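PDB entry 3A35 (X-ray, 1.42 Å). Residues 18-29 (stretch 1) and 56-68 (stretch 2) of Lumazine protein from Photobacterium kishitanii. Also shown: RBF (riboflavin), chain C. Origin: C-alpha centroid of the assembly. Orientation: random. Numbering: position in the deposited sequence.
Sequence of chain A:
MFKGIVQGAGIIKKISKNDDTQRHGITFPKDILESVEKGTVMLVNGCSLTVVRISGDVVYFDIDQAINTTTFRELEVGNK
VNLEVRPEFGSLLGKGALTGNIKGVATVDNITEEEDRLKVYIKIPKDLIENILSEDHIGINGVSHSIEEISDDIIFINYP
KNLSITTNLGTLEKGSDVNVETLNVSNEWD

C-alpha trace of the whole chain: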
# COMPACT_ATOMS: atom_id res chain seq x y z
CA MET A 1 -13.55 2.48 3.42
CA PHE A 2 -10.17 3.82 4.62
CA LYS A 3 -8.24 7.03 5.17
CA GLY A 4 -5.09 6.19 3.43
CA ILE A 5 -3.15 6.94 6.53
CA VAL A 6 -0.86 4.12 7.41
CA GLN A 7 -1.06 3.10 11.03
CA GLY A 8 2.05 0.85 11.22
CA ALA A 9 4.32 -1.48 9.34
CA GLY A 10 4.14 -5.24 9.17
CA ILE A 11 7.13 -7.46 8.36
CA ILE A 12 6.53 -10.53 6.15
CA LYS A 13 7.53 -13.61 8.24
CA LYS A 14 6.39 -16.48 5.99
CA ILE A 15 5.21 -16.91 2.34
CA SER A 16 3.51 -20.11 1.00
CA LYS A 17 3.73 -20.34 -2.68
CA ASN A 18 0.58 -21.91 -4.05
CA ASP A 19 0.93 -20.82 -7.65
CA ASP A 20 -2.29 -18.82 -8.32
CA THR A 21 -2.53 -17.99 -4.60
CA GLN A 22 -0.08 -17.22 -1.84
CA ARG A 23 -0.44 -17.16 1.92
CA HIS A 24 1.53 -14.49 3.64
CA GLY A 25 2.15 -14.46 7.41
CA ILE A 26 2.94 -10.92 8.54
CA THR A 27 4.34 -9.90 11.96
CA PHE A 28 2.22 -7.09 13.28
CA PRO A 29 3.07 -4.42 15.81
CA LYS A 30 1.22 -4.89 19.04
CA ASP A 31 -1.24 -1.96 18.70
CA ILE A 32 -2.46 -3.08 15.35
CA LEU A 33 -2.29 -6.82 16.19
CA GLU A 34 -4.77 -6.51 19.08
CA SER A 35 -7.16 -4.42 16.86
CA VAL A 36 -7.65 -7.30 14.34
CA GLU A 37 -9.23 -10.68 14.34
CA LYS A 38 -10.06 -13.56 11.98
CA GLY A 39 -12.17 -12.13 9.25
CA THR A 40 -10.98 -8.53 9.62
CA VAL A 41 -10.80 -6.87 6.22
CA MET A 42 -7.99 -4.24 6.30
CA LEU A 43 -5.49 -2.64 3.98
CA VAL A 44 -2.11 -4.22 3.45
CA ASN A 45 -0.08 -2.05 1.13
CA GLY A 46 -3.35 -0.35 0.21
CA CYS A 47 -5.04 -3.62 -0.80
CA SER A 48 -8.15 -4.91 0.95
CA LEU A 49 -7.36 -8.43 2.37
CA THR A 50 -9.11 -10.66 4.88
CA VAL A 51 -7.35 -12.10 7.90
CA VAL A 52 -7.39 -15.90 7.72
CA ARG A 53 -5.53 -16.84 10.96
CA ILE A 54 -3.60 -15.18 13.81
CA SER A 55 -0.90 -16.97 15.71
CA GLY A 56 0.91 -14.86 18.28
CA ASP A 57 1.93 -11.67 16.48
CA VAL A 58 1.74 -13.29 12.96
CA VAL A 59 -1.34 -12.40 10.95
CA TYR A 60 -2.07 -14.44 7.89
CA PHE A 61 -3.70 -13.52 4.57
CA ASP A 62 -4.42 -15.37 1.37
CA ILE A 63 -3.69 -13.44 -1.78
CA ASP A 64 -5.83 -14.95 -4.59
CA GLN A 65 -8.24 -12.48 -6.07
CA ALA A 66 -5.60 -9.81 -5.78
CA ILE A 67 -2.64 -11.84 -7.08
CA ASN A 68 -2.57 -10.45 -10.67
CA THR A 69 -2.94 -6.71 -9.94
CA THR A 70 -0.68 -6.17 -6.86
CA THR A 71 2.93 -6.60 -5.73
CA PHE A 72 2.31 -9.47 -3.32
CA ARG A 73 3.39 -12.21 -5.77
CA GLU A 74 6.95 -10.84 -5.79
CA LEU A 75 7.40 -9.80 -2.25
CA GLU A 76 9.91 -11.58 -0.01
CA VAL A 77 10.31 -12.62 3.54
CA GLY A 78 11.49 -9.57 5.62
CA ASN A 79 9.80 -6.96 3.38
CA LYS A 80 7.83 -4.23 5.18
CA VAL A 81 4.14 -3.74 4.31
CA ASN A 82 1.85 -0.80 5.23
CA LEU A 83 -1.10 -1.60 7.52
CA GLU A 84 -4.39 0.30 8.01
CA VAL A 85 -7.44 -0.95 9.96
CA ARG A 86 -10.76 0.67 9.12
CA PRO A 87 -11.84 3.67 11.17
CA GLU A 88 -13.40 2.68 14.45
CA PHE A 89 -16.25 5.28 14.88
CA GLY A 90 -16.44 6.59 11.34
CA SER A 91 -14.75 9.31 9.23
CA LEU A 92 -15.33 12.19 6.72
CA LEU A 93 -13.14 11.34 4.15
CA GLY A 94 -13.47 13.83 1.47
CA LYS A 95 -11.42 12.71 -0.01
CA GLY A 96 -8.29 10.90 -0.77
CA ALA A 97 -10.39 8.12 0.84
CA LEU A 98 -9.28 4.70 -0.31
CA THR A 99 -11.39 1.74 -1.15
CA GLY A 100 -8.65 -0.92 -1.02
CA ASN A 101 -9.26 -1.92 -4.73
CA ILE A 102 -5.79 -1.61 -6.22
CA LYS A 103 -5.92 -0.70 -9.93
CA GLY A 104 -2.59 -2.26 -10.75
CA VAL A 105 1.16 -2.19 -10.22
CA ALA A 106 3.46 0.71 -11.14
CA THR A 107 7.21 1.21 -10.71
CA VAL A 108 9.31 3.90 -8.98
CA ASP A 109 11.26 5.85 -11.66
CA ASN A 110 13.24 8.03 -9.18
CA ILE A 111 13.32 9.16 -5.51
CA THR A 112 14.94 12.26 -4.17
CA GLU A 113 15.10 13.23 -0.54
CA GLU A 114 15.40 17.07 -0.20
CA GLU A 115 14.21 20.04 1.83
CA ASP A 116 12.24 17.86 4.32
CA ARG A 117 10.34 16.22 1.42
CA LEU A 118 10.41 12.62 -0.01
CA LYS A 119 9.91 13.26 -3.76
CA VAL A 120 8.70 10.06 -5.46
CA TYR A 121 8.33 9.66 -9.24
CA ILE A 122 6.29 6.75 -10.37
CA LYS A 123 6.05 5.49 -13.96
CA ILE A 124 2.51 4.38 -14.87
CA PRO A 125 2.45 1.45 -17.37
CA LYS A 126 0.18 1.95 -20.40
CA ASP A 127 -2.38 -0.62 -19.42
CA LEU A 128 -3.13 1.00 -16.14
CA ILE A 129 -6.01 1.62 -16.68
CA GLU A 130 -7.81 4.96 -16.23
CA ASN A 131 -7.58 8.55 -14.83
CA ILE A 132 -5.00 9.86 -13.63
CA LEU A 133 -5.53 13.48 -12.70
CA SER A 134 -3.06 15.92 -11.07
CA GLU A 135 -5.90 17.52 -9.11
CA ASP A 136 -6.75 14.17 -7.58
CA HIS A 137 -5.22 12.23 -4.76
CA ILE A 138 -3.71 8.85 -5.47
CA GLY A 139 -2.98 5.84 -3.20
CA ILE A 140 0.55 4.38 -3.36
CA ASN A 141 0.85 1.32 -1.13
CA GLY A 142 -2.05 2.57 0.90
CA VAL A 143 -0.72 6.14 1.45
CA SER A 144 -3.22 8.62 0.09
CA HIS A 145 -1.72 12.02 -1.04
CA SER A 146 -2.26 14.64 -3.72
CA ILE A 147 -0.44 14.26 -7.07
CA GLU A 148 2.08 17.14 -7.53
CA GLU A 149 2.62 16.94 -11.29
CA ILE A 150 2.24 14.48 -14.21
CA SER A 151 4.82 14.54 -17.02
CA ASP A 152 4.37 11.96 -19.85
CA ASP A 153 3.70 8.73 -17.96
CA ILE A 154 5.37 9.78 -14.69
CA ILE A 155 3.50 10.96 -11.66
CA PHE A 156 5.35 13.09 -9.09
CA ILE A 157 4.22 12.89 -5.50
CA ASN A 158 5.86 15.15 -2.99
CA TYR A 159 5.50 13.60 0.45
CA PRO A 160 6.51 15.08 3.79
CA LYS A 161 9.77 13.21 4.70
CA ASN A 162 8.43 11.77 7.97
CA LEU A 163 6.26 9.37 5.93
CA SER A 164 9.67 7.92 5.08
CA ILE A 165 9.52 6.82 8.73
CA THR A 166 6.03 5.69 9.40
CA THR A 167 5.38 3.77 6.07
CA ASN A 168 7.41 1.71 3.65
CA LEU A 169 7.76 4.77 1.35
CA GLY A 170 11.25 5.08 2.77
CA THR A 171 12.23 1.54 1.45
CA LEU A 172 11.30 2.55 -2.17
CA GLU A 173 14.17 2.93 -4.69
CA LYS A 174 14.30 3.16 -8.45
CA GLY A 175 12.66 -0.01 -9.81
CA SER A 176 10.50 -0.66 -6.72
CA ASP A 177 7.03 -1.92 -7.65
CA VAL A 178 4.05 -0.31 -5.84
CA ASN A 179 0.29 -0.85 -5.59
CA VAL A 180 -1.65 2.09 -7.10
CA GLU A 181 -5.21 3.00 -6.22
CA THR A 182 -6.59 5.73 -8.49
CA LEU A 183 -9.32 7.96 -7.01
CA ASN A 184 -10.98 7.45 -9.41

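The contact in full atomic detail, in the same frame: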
# COMPACT_ATOMS: atom_id res chain seq x y z
N ASN A 18 1.55 -20.98 -3.59
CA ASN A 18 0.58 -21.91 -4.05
C ASN A 18 0.19 -21.62 -5.44
O ASN A 18 -0.96 -21.82 -5.78
CB ASN A 18 -0.69 -21.93 -3.21
CG ASN A 18 -0.42 -22.08 -1.70
OD1 ASN A 18 0.03 -23.14 -1.27
ND2 ASN A 18 -0.81 -21.03 -0.87
N ASP A 19 1.13 -21.10 -6.21
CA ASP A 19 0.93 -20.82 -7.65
C ASP A 19 -0.12 -19.69 -8.08
O ASP A 19 0.27 -18.54 -8.45
CB ASP A 19 0.65 -22.15 -8.36
CG ASP A 19 0.74 -22.01 -9.88
OD1 ASP A 19 0.74 -23.06 -10.58
OD2 ASP A 19 0.82 -20.83 -10.36
N ASP A 20 -1.41 -19.96 -8.09
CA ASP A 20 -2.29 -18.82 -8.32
C ASP A 20 -2.79 -18.25 -6.98
O ASP A 20 -3.73 -17.43 -6.90
CB ASP A 20 -3.42 -19.14 -9.33
CG ASP A 20 -4.29 -20.27 -8.87
OD1 ASP A 20 -3.95 -20.88 -7.78
OD2 ASP A 20 -5.32 -20.55 -9.55
N THR A 21 -2.16 -18.62 -5.88
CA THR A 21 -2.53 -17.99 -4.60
C THR A 21 -1.22 -18.00 -3.83
O THR A 21 -0.26 -18.83 -4.13
CB THR A 21 -3.67 -18.71 -3.87
OG1 THR A 21 -4.11 -18.15 -2.61
CG2 THR A 21 -3.42 -20.13 -3.64
N GLN A 22 -1.17 -17.14 -2.82
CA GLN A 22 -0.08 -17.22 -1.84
C GLN A 22 -0.64 -16.95 -0.50
O GLN A 22 -1.52 -16.07 -0.34
CB GLN A 22 1.00 -16.20 -2.11
CG GLN A 22 1.75 -16.47 -3.40
CD GLN A 22 2.84 -15.50 -3.71
OE1 GLN A 22 3.07 -14.54 -2.98
NE2 GLN A 22 3.66 -15.79 -4.73
N ARG A 23 -0.08 -17.53 0.55
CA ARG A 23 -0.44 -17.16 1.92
C ARG A 23 0.73 -16.48 2.55
O ARG A 23 1.85 -17.04 2.59
CB ARG A 23 -0.93 -18.39 2.75
CG ARG A 23 -1.12 -18.05 4.21
CD ARG A 23 -1.84 -19.13 4.99
NE ARG A 23 -3.19 -19.34 4.43
CZ ARG A 23 -3.99 -20.31 4.89
NH1 ARG A 23 -3.54 -21.15 5.82
NH2 ARG A 23 -5.15 -20.51 4.28
N HIS A 24 0.50 -15.24 3.01
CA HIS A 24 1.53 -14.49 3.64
C HIS A 24 1.24 -14.36 5.14
O HIS A 24 0.08 -13.96 5.54
CB HIS A 24 1.59 -13.07 3.09
CG HIS A 24 2.11 -12.99 1.71
ND1 HIS A 24 2.81 -11.93 1.22
CD2 HIS A 24 2.09 -13.91 0.70
CE1 HIS A 24 3.17 -12.13 -0.04
NE2 HIS A 24 2.71 -13.34 -0.41
N GLY A 25 2.24 -14.68 6.00
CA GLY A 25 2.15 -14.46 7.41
C GLY A 25 2.94 -13.21 7.73
O GLY A 25 4.17 -13.21 7.40
N ILE A 26 2.34 -12.26 8.36
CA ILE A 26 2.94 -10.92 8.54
C ILE A 26 3.01 -10.66 10.03
O ILE A 26 2.00 -10.63 10.74
CB ILE A 26 2.09 -9.85 7.79
CG1 ILE A 26 1.97 -10.23 6.28
CG2 ILE A 26 2.77 -8.50 7.93
CD1 ILE A 26 1.08 -9.25 5.48
N THR A 27 4.22 -10.36 10.56
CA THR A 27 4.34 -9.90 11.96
C THR A 27 3.81 -8.51 12.10
O THR A 27 4.21 -7.54 11.39
CB THR A 27 5.84 -9.87 12.32
OG1 THR A 27 6.36 -11.19 12.18
CG2 THR A 27 6.04 -9.39 13.76
N PHE A 28 2.87 -8.36 13.05
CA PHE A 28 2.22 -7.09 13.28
C PHE A 28 2.72 -6.43 14.54
O PHE A 28 2.98 -7.14 15.48
CB PHE A 28 0.69 -7.22 13.46
CG PHE A 28 -0.14 -7.22 12.19
CD1 PHE A 28 0.35 -7.69 10.97
CD2 PHE A 28 -1.44 -6.72 12.24
CE1 PHE A 28 -0.46 -7.61 9.82
CE2 PHE A 28 -2.28 -6.71 11.09
CZ PHE A 28 -1.81 -7.16 9.94
N PRO A 29 2.77 -5.11 14.53
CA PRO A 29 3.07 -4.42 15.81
C PRO A 29 1.93 -4.61 16.77
O PRO A 29 0.75 -4.77 16.36
CB PRO A 29 3.27 -2.94 15.37
CG PRO A 29 2.72 -2.79 14.04
CD PRO A 29 2.54 -4.19 13.38
N GLY A 56 -0.03 -15.75 17.67
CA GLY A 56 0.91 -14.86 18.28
C GLY A 56 0.84 -13.51 17.59
O GLY A 56 -0.26 -13.02 17.52
N ASP A 57 1.97 -12.99 17.12
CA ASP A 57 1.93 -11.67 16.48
C ASP A 57 1.95 -11.82 14.94
O ASP A 57 2.19 -10.85 14.26
CB ASP A 57 3.08 -10.78 16.94
CG ASP A 57 4.43 -11.36 16.69
OD1 ASP A 57 4.56 -12.45 16.19
OD2 ASP A 57 5.39 -10.60 17.11
N VAL A 58 1.71 -13.05 14.41
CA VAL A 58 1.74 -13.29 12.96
C VAL A 58 0.28 -13.36 12.48
O VAL A 58 -0.51 -14.22 12.92
CB VAL A 58 2.49 -14.53 12.60
CG1 VAL A 58 2.59 -14.72 11.07
CG2 VAL A 58 3.93 -14.51 13.22
N VAL A 59 -0.02 -12.46 11.52
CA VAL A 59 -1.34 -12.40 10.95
C VAL A 59 -1.26 -12.86 9.54
O VAL A 59 -0.40 -12.44 8.76
CB VAL A 59 -1.79 -10.91 11.01
CG1 VAL A 59 -3.20 -10.77 10.41
CG2 VAL A 59 -1.85 -10.39 12.47
N TYR A 60 -2.12 -13.80 9.17
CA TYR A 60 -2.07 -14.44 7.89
C TYR A 60 -3.20 -14.00 6.91
O TYR A 60 -4.36 -13.79 7.31
CB TYR A 60 -2.23 -15.97 8.08
CG TYR A 60 -1.01 -16.62 8.78
CD1 TYR A 60 -0.00 -17.21 8.00
CD2 TYR A 60 -0.91 -16.68 10.17
CE1 TYR A 60 1.13 -17.83 8.64
CE2 TYR A 60 0.20 -17.34 10.78
CZ TYR A 60 1.08 -17.86 9.96
OH TYR A 60 2.26 -18.47 10.52
N PHE A 61 -2.79 -13.89 5.65
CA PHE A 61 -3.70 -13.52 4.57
C PHE A 61 -3.48 -14.42 3.42
O PHE A 61 -2.35 -14.76 3.07
CB PHE A 61 -3.40 -12.03 4.07
CG PHE A 61 -3.51 -10.99 5.14
CD1 PHE A 61 -4.76 -10.35 5.35
CD2 PHE A 61 -2.44 -10.66 5.92
CE1 PHE A 61 -4.91 -9.41 6.33
CE2 PHE A 61 -2.60 -9.65 6.97
CZ PHE A 61 -3.81 -9.05 7.13
N ASP A 62 -4.56 -14.78 2.71
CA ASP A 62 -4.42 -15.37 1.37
C ASP A 62 -4.55 -14.37 0.24
O ASP A 62 -5.59 -13.58 0.28
CB ASP A 62 -5.50 -16.48 1.25
CG ASP A 62 -5.21 -17.70 2.01
OD1 ASP A 62 -4.01 -18.09 2.11
OD2 ASP A 62 -6.11 -18.45 2.50
N ILE A 63 -3.62 -14.35 -0.66
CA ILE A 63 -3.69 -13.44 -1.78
C ILE A 63 -4.07 -14.36 -2.94
O ILE A 63 -3.30 -15.23 -3.34
CB ILE A 63 -2.32 -12.75 -2.01
CG1 ILE A 63 -1.97 -11.88 -0.71
CG2 ILE A 63 -2.37 -11.76 -3.18
CD1 ILE A 63 -1.03 -12.44 0.12
N ASP A 64 -5.25 -14.09 -3.50
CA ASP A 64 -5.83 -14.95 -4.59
C ASP A 64 -6.45 -13.99 -5.60
O ASP A 64 -5.91 -13.76 -6.64
CB ASP A 64 -6.73 -16.01 -4.01
CG ASP A 64 -7.64 -15.58 -2.90
OD1 ASP A 64 -8.18 -14.47 -2.77
OD2 ASP A 64 -7.98 -16.46 -2.03
N GLN A 65 -7.62 -13.42 -5.17
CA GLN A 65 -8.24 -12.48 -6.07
C GLN A 65 -7.35 -11.34 -6.49
O GLN A 65 -7.37 -10.81 -7.56
CB GLN A 65 -9.45 -11.98 -5.35
CG GLN A 65 -10.30 -11.02 -6.19
CD GLN A 65 -11.53 -10.55 -5.38
OE1 GLN A 65 -11.99 -11.15 -4.39
NE2 GLN A 65 -12.03 -9.42 -5.85
N ALA A 66 -6.46 -10.91 -5.52
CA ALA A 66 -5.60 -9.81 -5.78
C ALA A 66 -4.25 -10.10 -6.43
O ALA A 66 -3.47 -9.20 -6.73
CB ALA A 66 -5.27 -9.13 -4.40
N ILE A 67 -4.06 -11.40 -6.76
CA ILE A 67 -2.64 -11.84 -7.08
C ILE A 67 -2.10 -11.26 -8.39
O ILE A 67 -0.88 -11.16 -8.59
CB ILE A 67 -2.56 -13.33 -7.05
CG1 ILE A 67 -1.09 -13.74 -6.92
CG2 ILE A 67 -3.08 -13.91 -8.37
CD1 ILE A 67 -0.89 -15.09 -6.44
N ASN A 68 -2.98 -10.93 -9.33
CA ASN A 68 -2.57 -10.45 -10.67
C ASN A 68 -2.47 -8.99 -10.82
O ASN A 68 -2.05 -8.47 -11.90
CB ASN A 68 -3.58 -10.97 -11.72
CG ASN A 68 -3.58 -12.47 -11.79
OD1 ASN A 68 -4.60 -13.12 -11.63
ND2 ASN A 68 -2.38 -13.01 -12.01
N1 RBF C . -8.23 -10.26 -2.39
C2 RBF C . -7.41 -11.26 -2.00
O2 RBF C . -6.52 -11.72 -2.78
N3 RBF C . -7.44 -11.81 -0.72
C4 RBF C . -8.34 -11.32 0.25
O4 RBF C . -8.32 -11.84 1.37
C4A RBF C . -9.23 -10.34 -0.22
N5 RBF C . -10.25 -9.90 0.71
C5A RBF C . -11.12 -8.90 0.26
C6 RBF C . -12.17 -8.58 1.11
C7 RBF C . -13.07 -7.59 0.61
C7M RBF C . -14.27 -7.28 1.55
C8 RBF C . -12.92 -6.96 -0.59
C8M RBF C . -13.87 -5.91 -0.98
C9 RBF C . -11.81 -7.30 -1.45
C9A RBF C . -10.97 -8.34 -1.04
N10 RBF C . -9.92 -8.79 -1.91
C10 RBF C . -9.13 -9.83 -1.48
C1' RBF C . -9.79 -8.34 -3.24
C2' RBF C . -8.66 -7.36 -3.49
O2' RBF C . -8.81 -6.22 -2.59
C3' RBF C . -8.69 -6.86 -4.84
O3' RBF C . -8.58 -8.12 -5.70
C4' RBF C . -7.44 -6.07 -5.25
O4' RBF C . -7.48 -4.77 -4.60
C5' RBF C . -7.35 -5.83 -6.76
O5' RBF C . -6.13 -5.20 -7.15
O HOH W 1 -3.20 -19.35 -0.27
O HOH W 2 -7.05 -18.98 -1.85
O HOH W 3 6.74 -12.75 14.47
O HOH W 4 4.90 -7.77 17.39

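The two stretches pair as neighbouring antiparallel β-strands, Gln22–Thr27 against Val58–Ile63, joined by a regular backbone ladder and reinforced by a salt bridge on one face of the sheet and apolar packing on the other. The strand directions lie at 153°, and the contact buries 901 Å² in total.

Three hydrogen-bonded pairs carry the ladder. Gln22 and Ile63 exchange bonds in both directions (Gln22 N to Ile63 O 2.9 Å, Ile63 N to Gln22 O 2.7 Å), as do His24 and Phe61 (His24 N to Phe61 O and Phe61 N to His24 O, both 2.9 Å) and Ile26 and Val59 (Ile26 N to Val59 O and Val59 N to Ile26 O, both 2.8 Å). Beyond the strand ends, Phe28 N adds a further bond to Asp57 O at 2.9 Å. The intervening non-hydrogen-bonded pairs draw closer, and there CA-H...O contacts such as Tyr60 CA to His24 O (3.2 Å) fill the gaps.

Arg23, Gly25 and Thr27 share a face with Asp62, Tyr60 and Val58. Directly opposite each other in the register, Arg23 and Asp62 form a two-pronged salt bridge: Arg23 NE donates to Asp62 OD1 at 2.8 Å and Arg23 NH2 to Asp62 OD2 at 2.9 Å, with the carboxylate meeting the edge of the guanidinium near its plane. Gly25 leaves room for the Tyr60 ring, whose CD1 lies 3.5 Å from Gly25 CA; an ideal CB at Gly25 would fall 2.7 Å from Tyr60 CE1, a clash.

The other face is largely apolar. Ile63 CD1 sits over the His24 ring, 3.7 Å from its centroid, while His24 NE2 is anchored by a hydrogen bond to Gln22 OE1 (2.9 Å). Ile26 CD1 approaches Phe61 CD2 at 3.8 Å. Past the strand, Phe28 turns its ring back so that Val59 CG2 lies over one face, 3.6 Å from the centroid, and Phe28 CZ reaches Phe61 CZ at 3.9 Å, near the plane of the Phe61 ring.

Water extends the contact at both ends. One molecule links Thr21 OG1 and Asp62 OD1, at 2.8 Å from each; another joins Thr27 OG1 to Asp57 OD1, again 2.8 Å from each. Where the second stretch leaves the ladder, its backbone holds riboflavin: RBF N3 donates to Asp62 O (2.7 Å), and RBF O2 accepts from Asp64 N (2.8 Å) and Ala66 N (2.9 Å). Asp62 thus binds Arg23 through its side chain and the ligand through its carbonyl.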